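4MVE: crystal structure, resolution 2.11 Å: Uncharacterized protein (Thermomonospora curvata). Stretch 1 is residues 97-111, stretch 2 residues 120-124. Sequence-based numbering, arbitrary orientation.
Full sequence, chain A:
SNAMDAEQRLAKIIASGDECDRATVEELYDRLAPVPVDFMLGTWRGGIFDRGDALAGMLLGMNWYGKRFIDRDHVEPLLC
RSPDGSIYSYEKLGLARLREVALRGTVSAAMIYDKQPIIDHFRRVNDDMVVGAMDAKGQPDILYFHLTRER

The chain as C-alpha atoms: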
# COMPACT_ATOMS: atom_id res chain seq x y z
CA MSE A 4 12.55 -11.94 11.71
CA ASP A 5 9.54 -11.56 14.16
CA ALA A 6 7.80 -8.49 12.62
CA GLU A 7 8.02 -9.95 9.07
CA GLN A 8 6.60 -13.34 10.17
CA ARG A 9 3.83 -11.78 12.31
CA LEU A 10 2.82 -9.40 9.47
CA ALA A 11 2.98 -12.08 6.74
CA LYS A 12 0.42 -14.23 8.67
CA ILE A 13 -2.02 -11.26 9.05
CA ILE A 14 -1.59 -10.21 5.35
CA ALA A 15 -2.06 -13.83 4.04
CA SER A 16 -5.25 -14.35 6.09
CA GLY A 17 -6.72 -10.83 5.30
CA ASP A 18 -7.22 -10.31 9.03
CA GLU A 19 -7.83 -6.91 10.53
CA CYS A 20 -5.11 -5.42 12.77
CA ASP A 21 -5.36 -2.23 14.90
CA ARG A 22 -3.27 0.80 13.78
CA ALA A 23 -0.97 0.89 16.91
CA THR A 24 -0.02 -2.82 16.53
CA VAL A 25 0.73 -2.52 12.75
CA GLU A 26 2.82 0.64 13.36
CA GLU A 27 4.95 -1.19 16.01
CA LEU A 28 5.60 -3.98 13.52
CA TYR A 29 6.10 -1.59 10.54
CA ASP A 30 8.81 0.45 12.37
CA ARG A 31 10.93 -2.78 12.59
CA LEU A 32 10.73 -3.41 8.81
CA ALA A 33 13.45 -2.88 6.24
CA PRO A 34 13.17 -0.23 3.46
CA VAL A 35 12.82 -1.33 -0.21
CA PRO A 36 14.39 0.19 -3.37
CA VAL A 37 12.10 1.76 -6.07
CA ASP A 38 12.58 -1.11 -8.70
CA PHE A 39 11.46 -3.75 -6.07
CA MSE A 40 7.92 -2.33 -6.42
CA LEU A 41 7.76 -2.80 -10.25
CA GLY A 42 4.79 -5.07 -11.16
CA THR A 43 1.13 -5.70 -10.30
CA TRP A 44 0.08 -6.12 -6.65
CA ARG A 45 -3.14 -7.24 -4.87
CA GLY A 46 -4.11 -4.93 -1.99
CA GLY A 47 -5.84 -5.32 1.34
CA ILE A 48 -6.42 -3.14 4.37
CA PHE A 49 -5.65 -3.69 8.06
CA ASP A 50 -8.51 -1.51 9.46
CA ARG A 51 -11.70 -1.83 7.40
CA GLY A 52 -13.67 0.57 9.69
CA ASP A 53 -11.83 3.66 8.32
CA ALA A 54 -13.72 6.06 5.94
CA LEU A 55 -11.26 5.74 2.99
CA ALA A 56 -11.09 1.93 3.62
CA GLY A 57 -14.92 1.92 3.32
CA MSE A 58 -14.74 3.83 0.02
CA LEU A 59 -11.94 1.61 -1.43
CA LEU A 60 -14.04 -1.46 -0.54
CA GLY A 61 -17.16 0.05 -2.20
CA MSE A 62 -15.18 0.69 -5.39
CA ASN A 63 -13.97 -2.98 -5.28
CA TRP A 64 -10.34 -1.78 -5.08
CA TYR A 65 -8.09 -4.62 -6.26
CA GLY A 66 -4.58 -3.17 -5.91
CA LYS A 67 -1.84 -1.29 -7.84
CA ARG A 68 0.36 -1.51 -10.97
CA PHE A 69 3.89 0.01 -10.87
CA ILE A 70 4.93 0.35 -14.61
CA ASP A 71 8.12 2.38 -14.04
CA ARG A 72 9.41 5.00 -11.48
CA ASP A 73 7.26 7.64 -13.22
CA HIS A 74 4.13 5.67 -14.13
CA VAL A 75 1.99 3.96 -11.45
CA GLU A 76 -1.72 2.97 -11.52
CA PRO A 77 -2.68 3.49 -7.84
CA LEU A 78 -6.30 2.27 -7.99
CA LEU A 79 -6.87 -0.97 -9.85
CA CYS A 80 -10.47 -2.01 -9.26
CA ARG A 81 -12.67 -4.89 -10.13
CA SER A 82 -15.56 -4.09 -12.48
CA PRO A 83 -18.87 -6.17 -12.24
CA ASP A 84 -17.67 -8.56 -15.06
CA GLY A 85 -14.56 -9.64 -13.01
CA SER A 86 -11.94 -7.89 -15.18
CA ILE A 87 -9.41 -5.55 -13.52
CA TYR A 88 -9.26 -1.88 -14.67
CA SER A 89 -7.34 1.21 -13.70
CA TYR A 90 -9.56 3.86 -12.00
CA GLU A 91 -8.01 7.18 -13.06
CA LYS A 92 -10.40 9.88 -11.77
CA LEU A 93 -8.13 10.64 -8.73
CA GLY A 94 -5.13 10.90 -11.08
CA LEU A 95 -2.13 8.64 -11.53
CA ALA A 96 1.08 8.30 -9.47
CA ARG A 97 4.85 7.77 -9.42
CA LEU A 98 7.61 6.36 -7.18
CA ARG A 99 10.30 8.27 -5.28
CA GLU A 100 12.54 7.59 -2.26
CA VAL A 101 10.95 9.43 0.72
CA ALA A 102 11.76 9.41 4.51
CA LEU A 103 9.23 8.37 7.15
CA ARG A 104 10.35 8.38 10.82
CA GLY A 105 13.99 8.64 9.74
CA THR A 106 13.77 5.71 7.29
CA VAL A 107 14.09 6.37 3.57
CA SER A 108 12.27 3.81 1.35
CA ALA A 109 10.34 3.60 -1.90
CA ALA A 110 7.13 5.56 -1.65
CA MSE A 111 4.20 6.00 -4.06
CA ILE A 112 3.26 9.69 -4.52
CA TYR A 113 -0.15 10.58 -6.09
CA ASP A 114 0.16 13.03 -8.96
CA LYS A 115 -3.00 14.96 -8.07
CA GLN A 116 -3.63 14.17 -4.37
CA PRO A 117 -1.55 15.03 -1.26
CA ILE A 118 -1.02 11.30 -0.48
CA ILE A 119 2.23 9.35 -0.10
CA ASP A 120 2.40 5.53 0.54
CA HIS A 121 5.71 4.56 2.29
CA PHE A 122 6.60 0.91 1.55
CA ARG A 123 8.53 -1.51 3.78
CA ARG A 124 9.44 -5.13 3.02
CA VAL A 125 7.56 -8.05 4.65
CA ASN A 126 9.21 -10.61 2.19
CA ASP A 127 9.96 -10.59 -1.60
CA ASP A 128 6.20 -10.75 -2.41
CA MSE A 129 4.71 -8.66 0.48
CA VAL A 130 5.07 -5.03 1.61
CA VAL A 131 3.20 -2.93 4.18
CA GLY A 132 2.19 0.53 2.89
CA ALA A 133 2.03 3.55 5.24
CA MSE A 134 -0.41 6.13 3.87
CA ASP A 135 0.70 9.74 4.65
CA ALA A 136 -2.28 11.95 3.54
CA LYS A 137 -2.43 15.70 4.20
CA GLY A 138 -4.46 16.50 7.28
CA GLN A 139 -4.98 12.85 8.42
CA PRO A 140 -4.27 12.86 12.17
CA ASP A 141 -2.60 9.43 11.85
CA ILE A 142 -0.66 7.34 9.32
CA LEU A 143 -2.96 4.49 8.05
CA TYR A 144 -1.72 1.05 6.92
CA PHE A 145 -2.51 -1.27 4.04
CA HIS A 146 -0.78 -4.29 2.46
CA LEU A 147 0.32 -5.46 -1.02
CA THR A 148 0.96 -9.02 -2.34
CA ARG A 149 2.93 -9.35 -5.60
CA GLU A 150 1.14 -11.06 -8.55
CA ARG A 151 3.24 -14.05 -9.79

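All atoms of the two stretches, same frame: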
# COMPACT_ATOMS: atom_id res chain seq x y z
N ARG A 97 3.46 8.06 -9.11
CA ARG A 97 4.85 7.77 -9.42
C ARG A 97 5.58 7.35 -8.14
O ARG A 97 5.01 7.43 -7.04
CB ARG A 97 5.53 8.95 -10.14
CG ARG A 97 5.69 10.17 -9.29
CD ARG A 97 5.63 11.48 -10.10
NE ARG A 97 5.71 12.61 -9.17
CZ ARG A 97 4.77 12.95 -8.28
NH1 ARG A 97 3.62 12.29 -8.23
NH2 ARG A 97 4.96 13.98 -7.46
N LEU A 98 6.79 6.84 -8.30
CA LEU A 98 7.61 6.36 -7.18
C LEU A 98 8.83 7.22 -6.97
O LEU A 98 9.50 7.61 -7.93
CB LEU A 98 8.09 4.93 -7.44
CG LEU A 98 7.04 3.80 -7.38
CD1 LEU A 98 7.54 2.57 -8.11
CD2 LEU A 98 6.71 3.43 -5.93
N ARG A 99 9.10 7.52 -5.70
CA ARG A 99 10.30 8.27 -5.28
C ARG A 99 10.80 7.67 -3.97
O ARG A 99 10.08 6.87 -3.34
CB ARG A 99 9.99 9.76 -5.10
CG ARG A 99 9.53 10.51 -6.37
CD ARG A 99 10.68 10.54 -7.41
NE ARG A 99 10.41 11.41 -8.56
CZ ARG A 99 9.87 11.01 -9.71
NH1 ARG A 99 9.42 9.77 -9.84
NH2 ARG A 99 9.72 11.86 -10.70
N GLU A 100 12.03 8.02 -3.56
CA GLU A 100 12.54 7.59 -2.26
C GLU A 100 12.25 8.72 -1.30
O GLU A 100 12.70 9.84 -1.54
CB GLU A 100 14.03 7.26 -2.32
CG GLU A 100 14.33 6.01 -3.13
CD GLU A 100 15.81 5.73 -3.20
OE1 GLU A 100 16.51 6.44 -3.96
OE2 GLU A 100 16.28 4.82 -2.48
N VAL A 101 11.43 8.45 -0.27
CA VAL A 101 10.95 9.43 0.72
C VAL A 101 11.20 8.91 2.14
O VAL A 101 11.10 7.71 2.34
CB VAL A 101 9.44 9.74 0.51
CG1 VAL A 101 8.97 10.94 1.36
CG2 VAL A 101 9.10 9.98 -0.99
N ALA A 102 11.56 9.80 3.11
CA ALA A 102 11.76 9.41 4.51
C ALA A 102 10.44 9.40 5.27
O ALA A 102 9.58 10.26 5.05
CB ALA A 102 12.73 10.35 5.22
N LEU A 103 10.31 8.46 6.20
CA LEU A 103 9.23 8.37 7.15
C LEU A 103 9.82 7.86 8.43
O LEU A 103 10.35 6.74 8.45
CB LEU A 103 8.06 7.49 6.68
CG LEU A 103 6.96 7.25 7.78
CD1 LEU A 103 6.07 8.49 7.96
CD2 LEU A 103 6.13 6.03 7.47
N ARG A 104 9.80 8.70 9.50
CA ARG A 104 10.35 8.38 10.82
C ARG A 104 11.84 8.05 10.74
O ARG A 104 12.30 7.09 11.35
CB ARG A 104 9.59 7.21 11.45
CG ARG A 104 8.14 7.50 11.61
CD ARG A 104 7.38 6.27 11.99
NE ARG A 104 5.98 6.64 12.00
CZ ARG A 104 4.98 5.86 11.65
NH1 ARG A 104 5.20 4.57 11.35
NH2 ARG A 104 3.74 6.33 11.64
N GLY A 105 12.56 8.82 9.94
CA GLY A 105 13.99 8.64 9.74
C GLY A 105 14.39 7.52 8.80
O GLY A 105 15.59 7.29 8.61
N THR A 106 13.42 6.78 8.21
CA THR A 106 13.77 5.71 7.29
C THR A 106 13.32 6.10 5.91
O THR A 106 12.15 6.41 5.71
CB THR A 106 13.21 4.36 7.72
OG1 THR A 106 13.74 4.02 9.00
CG2 THR A 106 13.50 3.24 6.71
N VAL A 107 14.27 6.08 4.98
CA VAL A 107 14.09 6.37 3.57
C VAL A 107 13.79 5.04 2.85
O VAL A 107 14.54 4.11 2.98
CB VAL A 107 15.37 7.06 3.00
CG1 VAL A 107 15.33 7.13 1.47
CG2 VAL A 107 15.56 8.47 3.61
N SER A 108 12.69 4.98 2.12
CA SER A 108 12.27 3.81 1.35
C SER A 108 11.49 4.26 0.14
O SER A 108 11.15 5.44 0.02
CB SER A 108 11.40 2.90 2.21
OG SER A 108 11.22 1.65 1.57
N ALA A 109 11.21 3.32 -0.77
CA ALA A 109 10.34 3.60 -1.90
C ALA A 109 8.96 4.01 -1.38
O ALA A 109 8.42 3.44 -0.42
CB ALA A 109 10.22 2.37 -2.80
N ALA A 110 8.42 5.03 -2.00
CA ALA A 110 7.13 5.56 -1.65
C ALA A 110 6.33 5.87 -2.90
O ALA A 110 6.91 6.36 -3.85
CB ALA A 110 7.30 6.82 -0.80
N MSE A 111 5.01 5.57 -2.92
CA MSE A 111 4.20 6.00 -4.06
C MSE A 111 3.65 7.39 -3.79
O MSE A 111 3.10 7.63 -2.73
CB MSE A 111 3.08 5.02 -4.34
CG MSE A 111 2.49 5.16 -5.73
SE MSE A 111 0.73 4.30 -5.75
CE MSE A 111 -0.23 5.52 -4.61
N ASP A 120 2.40 6.87 -0.06
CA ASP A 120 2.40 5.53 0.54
C ASP A 120 3.84 5.05 0.68
O ASP A 120 4.48 4.77 -0.33
CB ASP A 120 1.58 4.51 -0.27
CG ASP A 120 0.16 4.93 -0.61
OD1 ASP A 120 -0.49 5.58 0.24
OD2 ASP A 120 -0.33 4.54 -1.68
N HIS A 121 4.33 4.97 1.93
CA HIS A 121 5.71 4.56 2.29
C HIS A 121 5.76 3.04 2.42
O HIS A 121 5.00 2.48 3.22
CB HIS A 121 6.14 5.23 3.60
CG HIS A 121 6.03 6.72 3.57
ND1 HIS A 121 7.14 7.54 3.30
CD2 HIS A 121 4.95 7.51 3.81
CE1 HIS A 121 6.69 8.78 3.40
NE2 HIS A 121 5.39 8.81 3.73
N PHE A 122 6.55 2.38 1.58
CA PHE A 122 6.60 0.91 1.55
C PHE A 122 7.76 0.32 2.34
O PHE A 122 8.89 0.78 2.24
CB PHE A 122 6.68 0.42 0.10
CG PHE A 122 5.51 0.84 -0.74
CD1 PHE A 122 4.21 0.45 -0.40
CD2 PHE A 122 5.68 1.66 -1.85
CE1 PHE A 122 3.12 0.87 -1.16
CE2 PHE A 122 4.60 2.08 -2.59
CZ PHE A 122 3.32 1.67 -2.26
N ARG A 123 7.48 -0.75 3.08
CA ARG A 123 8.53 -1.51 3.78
C ARG A 123 8.35 -2.97 3.43
O ARG A 123 7.24 -3.42 3.25
CB ARG A 123 8.49 -1.29 5.31
CG ARG A 123 8.65 0.13 5.78
CD ARG A 123 10.06 0.65 5.96
NE ARG A 123 10.00 2.06 6.37
CZ ARG A 123 9.99 2.47 7.64
NH1 ARG A 123 10.11 1.60 8.63
NH2 ARG A 123 9.89 3.77 7.92
N ARG A 124 9.43 -3.72 3.39
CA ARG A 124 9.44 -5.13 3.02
C ARG A 124 8.91 -6.03 4.14
O ARG A 124 9.37 -5.94 5.27
CB ARG A 124 10.90 -5.56 2.67
CG ARG A 124 11.03 -7.01 2.15
CD ARG A 124 12.49 -7.37 1.88
NE ARG A 124 12.63 -8.73 1.33
CZ ARG A 124 12.79 -9.82 2.06
NH1 ARG A 124 12.84 -9.75 3.38
NH2 ARG A 124 12.89 -11.01 1.47
O HOH W 1 9.98 5.04 4.88

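Stretch 1 is a beta hairpin. Its strands, 97-103 and 106-111, are joined by a type I' turn from Leu103 to Thr106. Stretch 2, strand 120-124, runs antiparallel to the second hairpin strand and crosses the first almost at a right angle.

Backbone pairing is confined to one end. Met111 and Asp120 form a hydrogen-bonded pair: Met111 N donates to Asp120 O at 2.8 Å, and Asp120 N donates to Met111 O at 2.9 Å. Ala110 and His121 form the next, non-hydrogen-bonded pair, with Ala110 CA 3.1 Å from Asp120 O in a CA-H...O contact. Phe122 N then donates to Ala109 O at 2.9 Å. Further along, a side chain takes over: Ser108 OG donates to Phe122 O at 2.6 Å.

His121 covers the most surface. Its ring lies against the hairpin, with Leu103 CB over one face, 3.7 Å from the ring centroid, in a CH-pi contact. Val101 CG1 lies 3.7 Å from His121 CE1. His121 ND1 is buried without a polar partner, while NE2 is satisfied elsewhere in the structure.

Arg123 reaches the turn. Thr106 CB sits over one face of its guanidinium, 3.4 Å from Arg123 NH2. Leu103 O lies near the guanidinium plane, 3.1 Å from Arg123 NH2, but the angle is too poor for a hydrogen bond. Water 1 makes the polar link instead. It donates to Thr106 O at 2.7 Å and accepts from Arg123 NH2 at 3.3 Å.

Phe122 supplies the apolar contacts. Its CE2 atom lies 3.7 Å from Met111 CB and 4.2 Å from Leu98 CD2, which approaches the ring at its edge. Met111 is selenomethionine. Its CE methyl comes within 3.1 Å of Asp120 OD2, a close contact between paired residues whose side chains share one face of the sheet.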